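Local atomic coordinates of cysteine hydrolase (Pseudomonas syringae pv. phaseolicola 1448A, PDB entry 3IRV), a protein that probably acts as a hydrolase of the isochorismatase-like cysteine hydrolase family, its natural substrate not established. Residues Val14-Asn19 with Phe204-Thr209; Arg22-Val27 with Gln64-Tyr69; Asp140-Cys145 with Tyr165-Leu170. One frame throughout, in Å; residues are numbered along the deposited sequence. Where two conformers were deposited one is given.

Contact 1. Residues Val14-Asn19 with Phe204-Thr209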
ATOM      1  N   VAL A  14      13.629  -7.804  10.390  1.00 15.68           N
ATOM      2  CA  VAL A  14      12.713  -8.110  11.495  1.00 15.88           C
ATOM      3  C   VAL A  14      12.282  -9.570  11.437  1.00 15.64           C
ATOM      4  O   VAL A  14      12.035 -10.100  10.362  1.00 19.46           O
ATOM      5  CB  VAL A  14      11.469  -7.161  11.477  1.00 20.64           C
ATOM      6  CG1 VAL A  14      10.421  -7.645  12.456  1.00 26.32           C
ATOM      7  CG2 VAL A  14      11.874  -5.731  11.831  1.00 20.08           C
ATOM      8  N   ARG A  15      12.228 -10.232  12.590  1.00 17.95           N
ATOM      9  CA  ARG A  15      11.706 -11.592  12.677  1.00 19.21           C
ATOM     10  C   ARG A  15      10.674 -11.601  13.799  1.00 19.38           C
ATOM     11  O   ARG A  15      10.948 -11.116  14.901  1.00 22.35           O
ATOM     12  CB  ARG A  15      12.827 -12.583  13.034  1.00 21.84           C
ATOM     13  CG  ARG A  15      14.043 -12.602  12.104  1.00 28.98           C
ATOM     14  CD  ARG A  15      13.787 -13.461  10.881  1.00 21.29           C
ATOM     15  NE  ARG A  15      14.721 -13.166   9.805  1.00 16.64           N
ATOM     16  CZ  ARG A  15      14.408 -13.171   8.516  1.00 20.34           C
ATOM     17  NH1 ARG A  15      13.171 -13.469   8.121  1.00 15.26           N
ATOM     18  NH2 ARG A  15      15.337 -12.861   7.617  1.00 15.51           N
ATOM     19  N   TRP A  16       9.507 -12.176  13.539  1.00 16.22           N
ATOM     20  CA  TRP A  16       8.487 -12.233  14.575  1.00 19.79           C
ATOM     21  C   TRP A  16       8.401 -13.623  15.170  1.00 15.81           C
ATOM     22  O   TRP A  16       8.195 -14.592  14.435  1.00 20.33           O
ATOM     23  CB  TRP A  16       7.114 -11.864  14.021  1.00 18.67           C
ATOM     24  CG  TRP A  16       7.007 -10.536  13.331  1.00 17.82           C
ATOM     25  CD1 TRP A  16       6.655 -10.327  12.046  1.00 15.73           C
ATOM     26  CD2 TRP A  16       7.228  -9.239  13.907  1.00 19.44           C
ATOM     27  NE1 TRP A  16       6.613  -8.988  11.765  1.00 14.42           N
ATOM     28  CE2 TRP A  16       6.970  -8.291  12.891  1.00 16.72           C
ATOM     29  CE3 TRP A  16       7.614  -8.791  15.183  1.00 19.61           C
ATOM     30  CZ2 TRP A  16       7.083  -6.913  13.098  1.00 18.06           C
ATOM     31  CZ3 TRP A  16       7.723  -7.419  15.398  1.00 19.03           C
ATOM     32  CH2 TRP A  16       7.447  -6.496  14.364  1.00 16.96           C
ATOM     33  N   PRO A  17       8.477 -13.708  16.509  1.00 21.87           N
ATOM     34  CA  PRO A  17       8.346 -15.021  17.142  1.00 27.53           C
ATOM     35  C   PRO A  17       6.899 -15.497  17.067  1.00 27.38           C
ATOM     36  O   PRO A  17       5.983 -14.730  17.348  1.00 31.32           O
ATOM     37  CB  PRO A  17       8.815 -14.778  18.576  1.00 27.92           C
ATOM     38  CG  PRO A  17       8.672 -13.310  18.819  1.00 34.88           C
ATOM     39  CD  PRO A  17       8.668 -12.607  17.472  1.00 23.75           C
ATOM     40  N   ILE A  18       6.693 -16.741  16.649  1.00 25.33           N
ATOM     41  CA  ILE A  18       5.357 -17.275  16.422  1.00 25.34           C
ATOM     42  C   ILE A  18       4.758 -17.915  17.686  1.00 29.22           C
ATOM     43  O   ILE A  18       5.300 -18.877  18.241  1.00 27.77           O
ATOM     44  CB  ILE A  18       5.359 -18.278  15.229  1.00 29.90           C
ATOM     45  CG1 ILE A  18       5.674 -17.552  13.908  1.00 35.75           C
ATOM     46  CG2 ILE A  18       4.054 -19.033  15.128  1.00 23.05           C
ATOM     47  CD1 ILE A  18       4.462 -17.167  13.102  1.00 45.25           C
ATOM     48  N   ASN A  19       3.654 -17.340  18.150  1.00 23.15           N
ATOM     49  CA  ASN A  19       2.793 -17.960  19.146  1.00 20.69           C
ATOM     50  C   ASN A  19       1.565 -18.441  18.393  1.00 19.18           C
ATOM     51  O   ASN A  19       0.757 -17.617  17.930  1.00 17.47           O
ATOM     52  CB  ASN A  19       2.398 -16.922  20.196  1.00 20.00           C
ATOM     53  CG  ASN A  19       1.397 -17.442  21.222  1.00 21.57           C
ATOM     54  OD1 ASN A  19       0.829 -18.544  21.110  1.00 22.98           O
ATOM     55  ND2 ASN A  19       1.165 -16.621  22.243  1.00 22.68           N
ATOM     56  N   PHE A 204       7.656  -2.779   6.332  1.00 12.58           N
ATOM     57  CA  PHE A 204       6.347  -3.242   6.844  1.00 13.02           C
ATOM     58  C   PHE A 204       6.360  -4.448   7.772  1.00 13.34           C
ATOM     59  O   PHE A 204       5.408  -4.618   8.531  1.00 13.22           O
ATOM     60  CB  PHE A 204       5.354  -3.568   5.704  1.00 12.60           C
ATOM     61  CG  PHE A 204       5.211  -2.473   4.662  1.00 13.96           C
ATOM     62  CD1 PHE A 204       5.043  -1.134   5.037  1.00 13.52           C
ATOM     63  CD2 PHE A 204       5.206  -2.793   3.300  1.00 14.08           C
ATOM     64  CE1 PHE A 204       4.897  -0.133   4.084  1.00 14.53           C
ATOM     65  CE2 PHE A 204       5.076  -1.800   2.338  1.00 17.13           C
ATOM     66  CZ  PHE A 204       4.939  -0.467   2.731  1.00 15.62           C
ATOM     67  N   GLY A 205       7.369  -5.311   7.692  1.00 13.56           N
ATOM     68  CA  GLY A 205       7.378  -6.478   8.591  1.00 11.98           C
ATOM     69  C   GLY A 205       8.474  -7.467   8.216  1.00 14.90           C
ATOM     70  O   GLY A 205       9.567  -7.050   7.818  1.00 13.81           O
ATOM     71  N   GLU A 206       8.167  -8.754   8.359  1.00 11.22           N
ATOM     72  CA  GLU A 206       9.151  -9.810   8.104  1.00 12.28           C
ATOM     73  C   GLU A 206       8.916 -10.414   6.721  1.00 14.11           C
ATOM     74  O   GLU A 206       7.772 -10.590   6.312  1.00 13.72           O
ATOM     75  CB  GLU A 206       9.007 -10.944   9.123  1.00 14.64           C
ATOM     76  CG  GLU A 206       9.932 -12.121   8.805  1.00 13.35           C
ATOM     77  CD  GLU A 206       9.974 -13.209   9.849  1.00 16.89           C
ATOM     78  OE1 GLU A 206       9.177 -13.194  10.829  1.00 15.95           O
ATOM     79  OE2 GLU A 206      10.858 -14.090   9.680  1.00 14.68           O
ATOM     80  N   VAL A 207       9.993 -10.759   6.020  1.00 13.26           N
ATOM     81  CA  VAL A 207       9.878 -11.641   4.864  1.00 11.09           C
ATOM     82  C   VAL A 207      10.642 -12.938   5.171  1.00 10.54           C
ATOM     83  O   VAL A 207      11.802 -12.883   5.629  1.00 13.35           O
ATOM     84  CB  VAL A 207      10.439 -10.974   3.572  1.00 12.43           C
ATOM     85  CG1 VAL A 207      10.349 -11.955   2.379  1.00 13.33           C
ATOM     86  CG2 VAL A 207       9.641  -9.708   3.253  1.00 12.64           C
ATOM     87  N   THR A 208       9.987 -14.089   4.977  1.00 11.81           N
ATOM     88  CA  THR A 208      10.675 -15.363   5.132  1.00 12.37           C
ATOM     89  C   THR A 208      10.053 -16.377   4.189  1.00 15.02           C
ATOM     90  O   THR A 208       9.130 -16.028   3.448  1.00 13.88           O
ATOM     91  CB  THR A 208      10.651 -15.867   6.608  1.00 12.50           C
ATOM     92  OG1 THR A 208      11.563 -16.971   6.764  1.00 13.60           O
ATOM     93  CG2 THR A 208       9.257 -16.304   7.024  1.00 13.90           C
ATOM     94  N   THR A 209      10.579 -17.604   4.184  1.00 13.90           N
ATOM     95  CA  THR A 209      10.026 -18.644   3.304  1.00 12.00           C
ATOM     96  C   THR A 209       8.917 -19.427   3.979  1.00 12.93           C
ATOM     97  O   THR A 209       8.838 -19.504   5.230  1.00 15.44           O
ATOM     98  CB  THR A 209      11.095 -19.662   2.854  1.00 15.55           C
ATOM     99  OG1 THR A 209      11.619 -20.313   4.014  1.00 17.15           O
ATOM    100  CG2 THR A 209      12.215 -18.945   2.107  1.00 16.34           C
TER
HETATM  101  O   HOH W   1      12.251  -7.201   7.859  1.00 15.22           O
HETATM  102  O   HOH W   2      12.579  -9.869   7.495  1.00 17.04           O
HETATM  103  O   HOH W   3      13.989 -11.388   5.499  1.00 16.55           O

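Contact 2. Residues Arg22-Val27 with Gln64-Tyr69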
ATOM      1  N   ARG A  22      -1.860 -16.927  18.846  1.00 15.54           N
ATOM      2  CA  ARG A  22      -2.033 -15.530  18.495  1.00 14.58           C
ATOM      3  C   ARG A  22      -1.612 -15.243  17.048  1.00 14.27           C
ATOM      4  O   ARG A  22      -1.293 -14.099  16.710  1.00 14.52           O
ATOM      5  CB  ARG A  22      -1.257 -14.627  19.467  1.00 15.58           C
ATOM      6  CG  ARG A  22      -1.729 -14.732  20.929  1.00 16.19           C
ATOM      7  CD  ARG A  22      -1.200 -13.573  21.765  1.00 16.68           C
ATOM      8  NE  ARG A  22      -1.849 -12.323  21.381  1.00 15.19           N
ATOM      9  CZ  ARG A  22      -1.557 -11.126  21.887  1.00 17.20           C
ATOM     10  NH1 ARG A  22      -0.579 -11.010  22.796  1.00 17.92           N
ATOM     11  NH2 ARG A  22      -2.229 -10.054  21.480  1.00 19.27           N
ATOM     12  N   THR A  23      -1.671 -16.280  16.211  1.00 14.12           N
ATOM     13  CA  THR A  23      -1.255 -16.203  14.809  1.00 14.84           C
ATOM     14  C   THR A  23      -2.386 -16.652  13.882  1.00 14.66           C
ATOM     15  O   THR A  23      -3.161 -17.551  14.232  1.00 14.04           O
ATOM     16  CB  THR A  23      -0.016 -17.103  14.592  1.00 15.11           C
ATOM     17  OG1 THR A  23       1.007 -16.679  15.496  1.00 13.75           O
ATOM     18  CG2 THR A  23       0.560 -16.999  13.165  1.00 14.69           C
ATOM     19  N   ALA A  24      -2.485 -16.024  12.704  1.00 12.76           N
ATOM     20  CA  ALA A  24      -3.373 -16.530  11.673  1.00 11.49           C
ATOM     21  C   ALA A  24      -2.661 -16.512  10.331  1.00 13.00           C
ATOM     22  O   ALA A  24      -1.813 -15.663  10.090  1.00 15.73           O
ATOM     23  CB  ALA A  24      -4.601 -15.685  11.565  1.00 12.88           C
ATOM     24  N   VAL A  25      -3.081 -17.417   9.450  1.00 11.32           N
ATOM     25  CA  VAL A  25      -2.624 -17.408   8.052  1.00 10.24           C
ATOM     26  C   VAL A  25      -3.700 -16.762   7.219  1.00 14.22           C
ATOM     27  O   VAL A  25      -4.877 -17.095   7.363  1.00 15.18           O
ATOM     28  CB  VAL A  25      -2.429 -18.852   7.513  1.00 11.82           C
ATOM     29  CG1 VAL A  25      -2.177 -18.869   5.984  1.00 14.74           C
ATOM     30  CG2 VAL A  25      -1.300 -19.543   8.295  1.00 16.80           C
ATOM     31  N   ILE A  26      -3.291 -15.833   6.362  1.00 12.49           N
ATOM     32  CA  ILE A  26      -4.234 -15.181   5.465  0.50 10.90           C
ATOM     33  C   ILE A  26      -3.893 -15.553   4.018  1.00 13.97           C
ATOM     34  O   ILE A  26      -2.794 -15.277   3.516  1.00 14.06           O
ATOM     35  CB  ILE A  26      -4.257 -13.657   5.639  0.50 13.53           C
ATOM     36  CG1 ILE A  26      -4.478 -13.287   7.113  0.50 11.92           C
ATOM     37  CG2 ILE A  26      -5.350 -13.043   4.750  0.50 10.83           C
ATOM     38  CD1 ILE A  26      -4.404 -11.797   7.368  0.50 15.70           C
ATOM     39  N   VAL A  27      -4.845 -16.220   3.356  1.00 11.87           N
ATOM     40  CA  VAL A  27      -4.667 -16.666   1.965  1.00  9.86           C
ATOM     41  C   VAL A  27      -5.406 -15.678   1.059  1.00 14.70           C
ATOM     42  O   VAL A  27      -6.654 -15.660   1.007  1.00 13.51           O
ATOM     43  CB  VAL A  27      -5.239 -18.089   1.743  1.00 11.10           C
ATOM     44  CG1 VAL A  27      -4.932 -18.540   0.337  1.00 13.86           C
ATOM     45  CG2 VAL A  27      -4.648 -19.102   2.780  1.00 12.31           C
ATOM     46  N   GLN A  64      -3.396 -25.692  15.113  1.00 21.48           N
ATOM     47  CA  GLN A  64      -4.543 -24.874  15.530  1.00 25.87           C
ATOM     48  C   GLN A  64      -4.290 -23.381  15.251  1.00 26.02           C
ATOM     49  O   GLN A  64      -4.733 -22.500  16.004  1.00 25.76           O
ATOM     50  CB  GLN A  64      -4.896 -25.128  17.012  1.00 30.08           C
ATOM     51  CG  GLN A  64      -5.855 -26.290  17.270  1.00 44.22           C
ATOM     52  CD  GLN A  64      -5.392 -27.602  16.670  1.00 61.17           C
ATOM     53  OE1 GLN A  64      -4.283 -28.070  16.944  1.00 70.93           O
ATOM     54  NE2 GLN A  64      -6.241 -28.206  15.841  1.00 71.45           N
ATOM     55  N   VAL A  65      -3.547 -23.112  14.176  1.00 17.91           N
ATOM     56  CA  VAL A  65      -3.321 -21.747  13.715  1.00 16.79           C
ATOM     57  C   VAL A  65      -4.479 -21.454  12.738  1.00 17.96           C
ATOM     58  O   VAL A  65      -4.665 -22.187  11.760  1.00 16.46           O
ATOM     59  CB  VAL A  65      -1.958 -21.595  12.998  1.00 18.38           C
ATOM     60  CG1 VAL A  65      -1.866 -20.242  12.269  1.00 16.23           C
ATOM     61  CG2 VAL A  65      -0.804 -21.727  14.003  1.00 18.61           C
ATOM     62  N   MET A  66      -5.267 -20.419  13.031  1.00 15.32           N
ATOM     63  CA  MET A  66      -6.457 -20.101  12.227  1.00 14.49           C
ATOM     64  C   MET A  66      -6.091 -19.799  10.791  1.00 13.25           C
ATOM     65  O   MET A  66      -5.120 -19.102  10.538  1.00 15.06           O
ATOM     66  CB  MET A  66      -7.219 -18.898  12.823  1.00 15.59           C
ATOM     67  CG  MET A  66      -8.456 -18.432  12.010  1.00 18.98           C
ATOM     68  SD  MET A  66      -9.525 -17.204  12.863  1.00 14.00           S
ATOM     69  CE  MET A  66      -8.231 -16.201  13.524  1.00 10.82           C
ATOM     70  N   VAL A  67      -6.859 -20.365   9.859  1.00 13.18           N
ATOM     71  CA  VAL A  67      -6.686 -20.113   8.443  1.00 10.93           C
ATOM     72  C   VAL A  67      -7.848 -19.262   7.934  1.00 14.53           C
ATOM     73  O   VAL A  67      -9.015 -19.641   8.108  1.00 14.59           O
ATOM     74  CB  VAL A  67      -6.680 -21.431   7.650  1.00 16.61           C
ATOM     75  CG1 VAL A  67      -6.702 -21.160   6.164  1.00 15.12           C
ATOM     76  CG2 VAL A  67      -5.444 -22.252   8.028  1.00 15.40           C
ATOM     77  N   ILE A  68      -7.511 -18.142   7.289  1.00 11.07           N
ATOM     78  CA  ILE A  68      -8.505 -17.199   6.748  1.00 11.66           C
ATOM     79  C   ILE A  68      -8.269 -17.023   5.260  1.00 14.53           C
ATOM     80  O   ILE A  68      -7.157 -16.708   4.851  1.00 14.59           O
ATOM     81  CB  ILE A  68      -8.368 -15.818   7.413  1.00 13.56           C
ATOM     82  CG1 ILE A  68      -8.570 -15.968   8.928  1.00 13.11           C
ATOM     83  CG2 ILE A  68      -9.366 -14.810   6.793  1.00 15.59           C
ATOM     84  CD1 ILE A  68      -8.169 -14.743   9.789  1.00 16.79           C
ATOM     85  N   TYR A  69      -9.307 -17.220   4.456  1.00 12.37           N
ATOM     86  CA  TYR A  69      -9.215 -16.947   3.019  1.00 11.78           C
ATOM     87  C   TYR A  69      -9.859 -15.605   2.726  1.00 14.79           C
ATOM     88  O   TYR A  69     -10.937 -15.331   3.231  1.00 13.41           O
ATOM     89  CB  TYR A  69      -9.986 -17.999   2.231  1.00 12.55           C
ATOM     90  CG  TYR A  69      -9.434 -19.396   2.302  1.00 11.53           C
ATOM     91  CD1 TYR A  69      -8.710 -19.909   1.217  1.00 11.95           C
ATOM     92  CD2 TYR A  69      -9.677 -20.240   3.423  1.00 10.87           C
ATOM     93  CE1 TYR A  69      -8.208 -21.226   1.236  1.00 12.04           C
ATOM     94  CE2 TYR A  69      -9.175 -21.548   3.452  1.00 13.10           C
ATOM     95  CZ  TYR A  69      -8.442 -22.034   2.351  1.00 12.23           C
ATOM     96  OH  TYR A  69      -7.977 -23.357   2.418  1.00 14.79           O
TER
HETATM   97  O   HOH W   4      -4.787 -19.173  15.653  1.00 17.09           O

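Contact 3. Residues Asp140-Cys145 with Tyr165-Leu170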
ATOM      1  N   ASP A 140      -2.350 -11.336  16.949  1.00 13.86           N
ATOM      2  CA  ASP A 140      -1.577 -10.117  16.643  1.00 11.86           C
ATOM      3  C   ASP A 140      -0.485 -10.343  15.591  1.00 11.88           C
ATOM      4  O   ASP A 140       0.302  -9.433  15.290  1.00 14.90           O
ATOM      5  CB  ASP A 140      -0.991  -9.486  17.918  1.00 15.76           C
ATOM      6  CG  ASP A 140       0.169 -10.284  18.505  1.00 15.40           C
ATOM      7  OD1 ASP A 140       0.440 -11.420  18.069  1.00 14.70           O
ATOM      8  OD2 ASP A 140       0.820  -9.760  19.442  1.00 21.32           O
ATOM      9  N   THR A 141      -0.445 -11.559  15.052  1.00 12.85           N
ATOM     10  CA  THR A 141       0.567 -11.921  14.077  1.00 13.18           C
ATOM     11  C   THR A 141      -0.116 -12.592  12.899  1.00 14.29           C
ATOM     12  O   THR A 141      -0.918 -13.526  13.083  1.00 13.13           O
ATOM     13  CB  THR A 141       1.607 -12.864  14.704  1.00 16.63           C
ATOM     14  OG1 THR A 141       2.154 -12.237  15.874  1.00 14.78           O
ATOM     15  CG2 THR A 141       2.722 -13.186  13.686  1.00 14.63           C
ATOM     16  N   ILE A 142       0.162 -12.096  11.693  1.00 12.96           N
ATOM     17  CA  ILE A 142      -0.453 -12.659  10.480  1.00 12.36           C
ATOM     18  C   ILE A 142       0.593 -13.058   9.443  1.00 12.64           C
ATOM     19  O   ILE A 142       1.558 -12.324   9.214  1.00 12.03           O
ATOM     20  CB  ILE A 142      -1.518 -11.709   9.854  1.00 13.05           C
ATOM     21  CG1 ILE A 142      -0.920 -10.340   9.471  1.00 15.00           C
ATOM     22  CG2 ILE A 142      -2.727 -11.514  10.806  1.00 14.39           C
ATOM     23  CD1 ILE A 142      -1.930  -9.388   8.763  1.00 14.73           C
ATOM     24  N   ILE A 143       0.363 -14.212   8.808  1.00 10.82           N
ATOM     25  CA  ILE A 143       1.258 -14.731   7.764  1.00 10.95           C
ATOM     26  C   ILE A 143       0.500 -14.573   6.452  1.00 12.97           C
ATOM     27  O   ILE A 143      -0.597 -15.135   6.324  1.00 13.89           O
ATOM     28  CB  ILE A 143       1.525 -16.240   8.006  1.00 12.99           C
ATOM     29  CG1 ILE A 143       2.283 -16.409   9.335  1.00 14.46           C
ATOM     30  CG2 ILE A 143       2.319 -16.856   6.852  1.00 16.96           C
ATOM     31  CD1 ILE A 143       2.294 -17.855   9.855  1.00 18.09           C
ATOM     32  N   VAL A 144       1.069 -13.842   5.484  1.00 13.17           N
ATOM     33  CA  VAL A 144       0.330 -13.474   4.275  1.00 11.65           C
ATOM     34  C   VAL A 144       0.895 -14.227   3.077  1.00 12.18           C
ATOM     35  O   VAL A 144       2.126 -14.241   2.867  1.00 12.48           O
ATOM     36  CB  VAL A 144       0.392 -11.948   4.027  1.00 13.60           C
ATOM     37  CG1 VAL A 144      -0.233 -11.578   2.670  1.00 13.88           C
ATOM     38  CG2 VAL A 144      -0.313 -11.197   5.183  1.00 12.63           C
ATOM     39  N   CYS A 145      -0.005 -14.878   2.338  1.00 13.33           N
ATOM     40  CA  CYS A 145       0.324 -15.518   1.069  1.00 13.26           C
ATOM     41  C   CYS A 145      -0.813 -15.290   0.083  1.00 12.35           C
ATOM     42  O   CYS A 145      -1.888 -14.809   0.484  1.00 12.00           O
ATOM     43  CB  CYS A 145       0.558 -17.010   1.290  1.00 13.65           C
ATOM     44  SG  CYS A 145      -0.937 -17.905   1.912  1.00 15.02           S
ATOM     45  N   TYR A 165      -0.373  -4.944  13.638  1.00 11.34           N
ATOM     46  CA  TYR A 165      -0.139  -6.378  13.494  1.00 11.41           C
ATOM     47  C   TYR A 165       1.322  -6.606  13.132  1.00 14.64           C
ATOM     48  O   TYR A 165       1.940  -5.792  12.435  1.00 13.38           O
ATOM     49  CB  TYR A 165      -1.029  -6.980  12.401  1.00 11.66           C
ATOM     50  CG  TYR A 165      -2.489  -7.086  12.795  1.00 12.35           C
ATOM     51  CD1 TYR A 165      -2.943  -8.160  13.567  1.00 15.34           C
ATOM     52  CD2 TYR A 165      -3.404  -6.113  12.415  1.00 11.55           C
ATOM     53  CE1 TYR A 165      -4.286  -8.274  13.962  1.00 11.36           C
ATOM     54  CE2 TYR A 165      -4.748  -6.231  12.770  1.00 12.80           C
ATOM     55  CZ  TYR A 165      -5.172  -7.302  13.551  1.00 13.27           C
ATOM     56  OH  TYR A 165      -6.497  -7.416  13.905  1.00 14.91           O
ATOM     57  N   LYS A 166       1.846  -7.725  13.641  1.00 11.07           N
ATOM     58  CA  LYS A 166       3.146  -8.233  13.269  0.50 12.64           C
ATOM     59  C   LYS A 166       2.947  -9.070  12.003  1.00 12.72           C
ATOM     60  O   LYS A 166       2.318 -10.152  12.039  1.00 13.84           O
ATOM     61  CB  LYS A 166       3.697  -9.062  14.438  0.50 13.52           C
ATOM     62  CG  LYS A 166       3.738  -8.255  15.750  0.50 16.10           C
ATOM     63  CD  LYS A 166       4.121  -9.104  16.966  0.50 14.35           C
ATOM     64  CE  LYS A 166       4.268  -8.211  18.190  0.50 24.62           C
ATOM     65  NZ  LYS A 166       4.139  -8.959  19.473  0.50 25.76           N
ATOM     66  N   VAL A 167       3.450  -8.571  10.876  1.00 10.71           N
ATOM     67  CA  VAL A 167       3.142  -9.197   9.583  1.00 10.87           C
ATOM     68  C   VAL A 167       4.355  -9.962   9.039  1.00 12.34           C
ATOM     69  O   VAL A 167       5.475  -9.438   9.031  1.00 12.87           O
ATOM     70  CB  VAL A 167       2.699  -8.145   8.547  1.00 10.00           C
ATOM     71  CG1 VAL A 167       2.265  -8.834   7.229  1.00 16.01           C
ATOM     72  CG2 VAL A 167       1.537  -7.322   9.086  1.00 12.53           C
ATOM     73  N   ILE A 168       4.108 -11.191   8.590  1.00 12.50           N
ATOM     74  CA  ILE A 168       5.123 -12.025   7.933  1.00 13.03           C
ATOM     75  C   ILE A 168       4.644 -12.279   6.514  1.00 16.10           C
ATOM     76  O   ILE A 168       3.548 -12.831   6.322  1.00 15.39           O
ATOM     77  CB  ILE A 168       5.263 -13.391   8.607  1.00 14.39           C
ATOM     78  CG1 ILE A 168       5.647 -13.221  10.078  1.00 15.53           C
ATOM     79  CG2 ILE A 168       6.312 -14.207   7.860  1.00 16.27           C
ATOM     80  CD1 ILE A 168       5.615 -14.522  10.868  1.00 17.19           C
ATOM     81  N   ALA A 169       5.431 -11.838   5.529  1.00 11.70           N
ATOM     82  CA  ALA A 169       5.131 -12.133   4.119  1.00 11.28           C
ATOM     83  C   ALA A 169       6.010 -13.289   3.660  1.00 13.62           C
ATOM     84  O   ALA A 169       7.223 -13.310   3.915  1.00 14.17           O
ATOM     85  CB  ALA A 169       5.397 -10.903   3.221  1.00 12.22           C
ATOM     86  N   LEU A 170       5.405 -14.237   2.966  1.00 12.69           N
ATOM     87  CA  LEU A 170       6.161 -15.418   2.493  1.00  9.60           C
ATOM     88  C   LEU A 170       6.717 -15.154   1.081  1.00 12.71           C
ATOM     89  O   LEU A 170       5.958 -14.988   0.101  1.00 14.17           O
ATOM     90  CB  LEU A 170       5.246 -16.641   2.513  1.00 12.10           C
ATOM     91  CG  LEU A 170       4.727 -16.994   3.915  1.00 13.44           C
ATOM     92  CD1 LEU A 170       3.867 -18.246   3.820  1.00 12.38           C
ATOM     93  CD2 LEU A 170       5.879 -17.185   4.889  1.00 14.19           C
TER

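Contact 1. Residues Val14-Asn19 with Phe204-Thr209
The carboxylate of Glu206 is divided between two neighbouring residues of the 14-19 loop. Glu206 OE2 takes a salt bridge from Arg15 NH1 at 2.9 Å, the donor lying in line with the anti lone pair and the oxygen within the guanidinium plane. Glu206 OE1 accepts the backbone N-H of Trp16, 2.9 Å from Trp16 N, almost straight (173°) but from above the carboxylate plane. With CG anti to its backbone N (chi1 175°), Glu206 sets CG 3.3 Å from Val14 O, and the extended chain beyond carries the carboxylate to the loop. The Arg15 chain bends at chi2 (-83°) and crosses Glu206 at about a right angle; Arg15 NH1 also donates to Val207 O at 2.9 Å, above that carbonyl plane. One water joins Val14 N to Gly205 O, a second Val14 O to Val207 N. Trp16 CD1 lies 3.8 Å from Glu206 CB, Val14 CG1 sits above one ring face toward its rim, and NE1 hydrogen-bonds to Val167 O. Val14 and Trp16 also pack on Asp86 of the second subunit. Arg216 of helix 210-220 forms another salt bridge to OE2; two arginines at OE2 and a backbone N-H at OE1 would probably keep this buried carboxylate ionised as it ties the N-terminal loop to strand 206-208.

Contact 2. Residues Arg22-Val27 with Gln64-Tyr69
Strands 23-27 and 66-69 run parallel, 4.7 Å apart at closest approach and 20° from exact alignment, joined by the alternating ladder of a parallel sheet: Val25 N to Met66 O (2.9 Å), Ile68 N to Val25 O (2.8 Å) and Val27 N to Ile68 O (2.8 Å), each met nearly along its C=O axis. Ahead of these rungs the chains spread, and a water bridges Thr23 O and Met66 N in place of a direct bond. Val65 leans across this mouth: its CG1, anti to the backbone N (chi1 168°), comes 3.6 Å from Thr23 O and also meets the methyls Thr23 CG2 and Val25 CG2, crossing Val25 at about a right angle. Thr23 turns OG1 the other way, to Asn19 O. Helix 50-62 connects the two strands, ending in a Schellman motif with Gln64 at C-prime, so the pair forms a beta-alpha-beta crossover in the parallel sheet of the isochorismatase-like alpha/beta fold. The helix packs on the face bearing Val25, Val27 and Tyr69, where Leu56 and Leu57 touch Val25. On that face Tyr69 lies alongside Val27, both side chains pointing the same way, with Tyr69 CD1 4.0 Å from Val27 CB. The opposite face carries Ala24, Ile26, Met66 and Ile68. The methyl of Ala24 is met by two side chains of the neighbouring strand: Met66, bent at chi3 (42°), brings CE to within 4.2 Å of Ala24 CB, and Ile68 reaches back with CD1 to 4.1 Å from the same atom. Leu134 of helix 130-136 covers Ala24 and Ile68 there.

Contact 3. Residues Asp140-Cys145 with Tyr165-Leu170
Lys166 opens strand 166-170, the second strand of a beta-alpha-beta crossover whose first is strand 141-147 and whose connection is helix 149-162. From its backbone the side chain leaves with CG anti to the carbonyl carbon (chi1 -55°) and then runs extended. Lys166 CB sits 3.5 Å from Asp140 O and close to Thr141 OG1; CG still borders the same carbonyl oxygen; CD is near both Thr141 OG1 and Asp140 OD2; CE nears OD2; and Lys166 NZ ends 3.4 Å from Asp140 OD2, a weak, long salt bridge. Lysine and aspartate thus lie side by side, pointing the same way. The other carboxylate oxygen, OD1, is held by Thr141 OG1, which donates to it from above the carboxylate plane and so helps fix the turn of the group. Arg22 offers OD2 a second, weak and long ion pair, and Lys166 also packs on Arg83 of the second subunit.

Along the two strands the parallel ladder runs unbroken from Lys166 N to Asp140 O as far as Leu170 N to Val144 O, the last rung stretched to 3.3 Å. Ile142 and Val167 share a face, on which Ile142 also touches Phe125 and Leu134: Ile142 CG1, in the crowded position between backbone N and carbonyl carbon (chi1 59°), lies 3.9 Å from Val167 CG2. Val144 crosses Val167 obliquely on the same side, CG2 meeting CG1. Tyr165 sets the edge of its ring against the Asp140-Thr141 peptide and sends OH to Asp131. On the other face, against helix 210-220, Ile168 CD1 lies alongside Ile143 CG1, and Leu170 crosses Ile143 obliquely, Leu170 CD1 3.7 Å from Ile143 CG2.

All three contacts reach one parallel sheet, read across as strands 66-72, 23-28, 141-147, 166-170 and 206-208; in contact 1 only 206-208 is a strand of it. Contacts 2 and 3, with centres about 9 Å apart, meet where strands 23-28 and 141-147 pair: Ile26 N lies 2.8 Å from Ile143 O, and Ile26 CD1 packs 3.7 Å from Ile142 CD1. Contact 1 is about 7 Å from contact 3, centre to centre, and continues the sheet outward, with Glu206 N 2.9 Å from Val167 O. Trp16 packs against Lys166, Trp16 CD2 3.6 Å from Lys166 CB. Along the chain, contact 1 encloses the other two. Contacts 1 and 3 both touch the second subunit; contact 2 does not.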